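Local coordinates for protein haloacid dehalogenase-like hydrolase (Bacteroides thetaiotaomicron, PDB 2RB5) that probably acts as a magnesium-dependent phosphatase of the haloacid dehalogenase-like hydrolase family, at residues Phe7-Thr12 and Ala48-Leu53. Sequence-based numbering, arbitrary orientation.
With MG (magnesium ion), chain B; WO6 (trioxido(oxo)tungsten), chain C.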
loop_
_atom_site.group_PDB
_atom_site.type_symbol
_atom_site.label_atom_id
_atom_site.label_comp_id
_atom_site.label_asym_id
_atom_site.label_seq_id
_atom_site.Cartn_x
_atom_site.Cartn_y
_atom_site.Cartn_z
ATOM N N PHE A 7 -5.272 7.731 0.912
ATOM C CA PHE A 7 -4.100 7.817 1.766
ATOM C C PHE A 7 -3.328 6.508 1.807
ATOM O O PHE A 7 -3.846 5.486 2.248
ATOM C CB PHE A 7 -4.485 8.125 3.210
ATOM C CG PHE A 7 -5.110 9.478 3.412
ATOM C CD1 PHE A 7 -6.492 9.626 3.490
ATOM C CD2 PHE A 7 -4.329 10.616 3.550
ATOM C CE1 PHE A 7 -7.062 10.870 3.668
ATOM C CE2 PHE A 7 -4.905 11.853 3.729
ATOM C CZ PHE A 7 -6.269 11.989 3.784
ATOM N N ASP A 8 -2.042 6.572 1.424
ATOM C CA ASP A 8 -1.100 5.538 1.849
ATOM C C ASP A 8 -1.056 5.514 3.391
ATOM O O ASP A 8 -1.352 6.512 4.052
ATOM C CB ASP A 8 0.249 5.867 1.245
ATOM C CG ASP A 8 1.354 4.935 1.680
ATOM O OD1 ASP A 8 2.374 5.431 2.195
ATOM O OD2 ASP A 8 1.148 3.706 1.479
ATOM N N ILE A 9 -0.641 4.363 3.934
ATOM C CA ILE A 9 -0.484 4.258 5.385
ATOM C C ILE A 9 0.937 4.611 5.809
ATOM O O ILE A 9 1.181 5.659 6.447
ATOM C CB ILE A 9 -0.872 2.876 5.953
ATOM C CG1 ILE A 9 -2.313 2.493 5.589
ATOM C CG2 ILE A 9 -0.677 2.888 7.450
ATOM C CD1 ILE A 9 -2.646 1.047 5.928
ATOM N N ASP A 10 1.903 3.771 5.518
ATOM C CA ASP A 10 3.237 3.882 6.128
ATOM C C ASP A 10 4.005 5.033 5.529
ATOM O O ASP A 10 4.228 5.141 4.340
ATOM C CB ASP A 10 3.979 2.580 5.927
ATOM C CG ASP A 10 3.232 1.444 6.589
ATOM O OD1 ASP A 10 3.216 1.374 7.824
ATOM O OD2 ASP A 10 2.579 0.636 5.833
ATOM N N GLY A 11 4.398 5.970 6.430
ATOM C CA GLY A 11 5.084 7.174 6.001
ATOM C C GLY A 11 4.167 8.301 5.549
ATOM O O GLY A 11 4.662 9.376 5.199
ATOM N N THR A 12 2.869 8.065 5.534
ATOM C CA THR A 12 1.859 9.010 5.061
ATOM C C THR A 12 0.862 9.327 6.159
ATOM O O THR A 12 0.754 10.506 6.567
ATOM C CB THR A 12 1.231 8.469 3.760
ATOM O OG1 THR A 12 2.267 8.309 2.782
ATOM C CG2 THR A 12 0.187 9.444 3.250
ATOM N N ALA A 48 -4.716 -8.388 6.420
ATOM C CA ALA A 48 -4.252 -9.189 7.527
ATOM C C ALA A 48 -3.193 -8.515 8.383
ATOM O O ALA A 48 -3.052 -8.904 9.542
ATOM C CB ALA A 48 -3.642 -10.509 6.999
ATOM N N ILE A 49 -2.439 -7.552 7.836
ATOM C CA ILE A 49 -1.387 -6.901 8.563
ATOM C C ILE A 49 -1.642 -5.420 8.752
ATOM O O ILE A 49 -0.736 -4.699 9.151
ATOM C CB ILE A 49 0.015 -7.204 8.015
ATOM C CG1 ILE A 49 0.283 -6.491 6.706
ATOM C CG2 ILE A 49 0.234 -8.709 7.991
ATOM C CD1 ILE A 49 1.693 -6.599 6.194
ATOM N N ILE A 50 -2.868 -4.940 8.515
ATOM C CA ILE A 50 -3.199 -3.549 8.808
ATOM C C ILE A 50 -3.530 -3.445 10.304
ATOM O O ILE A 50 -4.678 -3.572 10.711
ATOM C CB ILE A 50 -4.334 -2.979 7.924
ATOM C CG1 ILE A 50 -3.934 -3.040 6.459
ATOM C CG2 ILE A 50 -4.650 -1.570 8.335
ATOM C CD1 ILE A 50 -5.014 -2.672 5.490
ATOM N N ASN A 51 -2.464 -3.251 11.096
ATOM C CA ASN A 51 -2.543 -3.273 12.556
ATOM C C ASN A 51 -2.308 -1.911 13.158
ATOM O O ASN A 51 -2.125 -1.830 14.375
ATOM C CB ASN A 51 -1.503 -4.268 13.108
ATOM C CG ASN A 51 -0.075 -3.811 12.966
ATOM O OD1 ASN A 51 0.242 -2.994 12.111
ATOM N ND2 ASN A 51 0.849 -4.303 13.834
ATOM N N ASN A 52 -2.299 -0.866 12.358
ATOM C CA ASN A 52 -1.820 0.480 12.744
ATOM C C ASN A 52 -2.803 1.567 12.473
ATOM O O ASN A 52 -2.428 2.738 12.558
ATOM C CB ASN A 52 -0.458 0.737 12.101
ATOM C CG ASN A 52 -0.446 0.607 10.583
ATOM O OD1 ASN A 52 -1.467 0.323 9.968
ATOM N ND2 ASN A 52 0.732 0.851 10.042
ATOM N N LEU A 53 -4.060 1.260 12.206
ATOM C CA LEU A 53 -5.085 2.233 11.908
ATOM C C LEU A 53 -6.202 2.333 12.915
ATOM O O LEU A 53 -7.225 2.969 12.659
ATOM C CB LEU A 53 -5.721 1.987 10.512
ATOM C CG LEU A 53 -4.787 2.174 9.335
ATOM C CD1 LEU A 53 -5.614 1.965 8.066
ATOM C CD2 LEU A 53 -4.103 3.550 9.323
HETATM MG MG MG B . 4.273 4.614 2.327
HETATM W W WO6 C . 2.014 1.763 2.317
HETATM O O1 WO6 C . 2.527 0.176 3.041
HETATM O O2 WO6 C . 3.403 2.750 2.648
HETATM O O3 WO6 C . 0.681 1.906 3.332
HETATM O O4 WO6 C . 1.839 1.088 0.788
HETATM O O HOH W 1 4.281 4.225 0.260
HETATM O O HOH W 2 6.231 4.048 2.625
#
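Two loops that follow neighbouring parallel strands, 4-7 and 38-42, approach with the CA atoms of Ile9 and Leu53 8.2 Å apart, and no backbone hydrogen bond links them. Ile9 fills the space between them. Its CG1 lies anti to the carbonyl carbon (chi1 -57°), which carries Ile9 CD1 out to Leu53 CD1 at 3.8 Å; Ile9 CD1 also meets Ile50 CG2 at 4.1 Å, the two side chains crossing at about a right angle. The other branch, Ile9 CG2, rests against the amide of Asn52, 3.6 Å from Asn52 ND2. A beta-branched residue suits this place because its two branches spread over Leu53 while reaching Ile50 and Asn52; an alanine here would probably open a gap facing Leu53 and leave the Asn52 amide freer to turn. Asp8, Asp10 and Thr12 fit the HAD-type DxDx(T/V) motif at the strand end. Asp8's two oxygens serve both metals, OD1 magnesium and OD2 tungsten; Thr12 OG1 donates to the anti lone pair of Asp8 OD1 (2.9 Å). Asp10 O, tungstate O2, two waters and Asp211 complete magnesium's six ligands, and the backbone N atoms of Ile9 and Asp10 donate to tungstate O3. Asp10 OD2 forms a salt bridge with Arg45, while Asp10 OD1 lies 3.4 Å from Asn52 ND2.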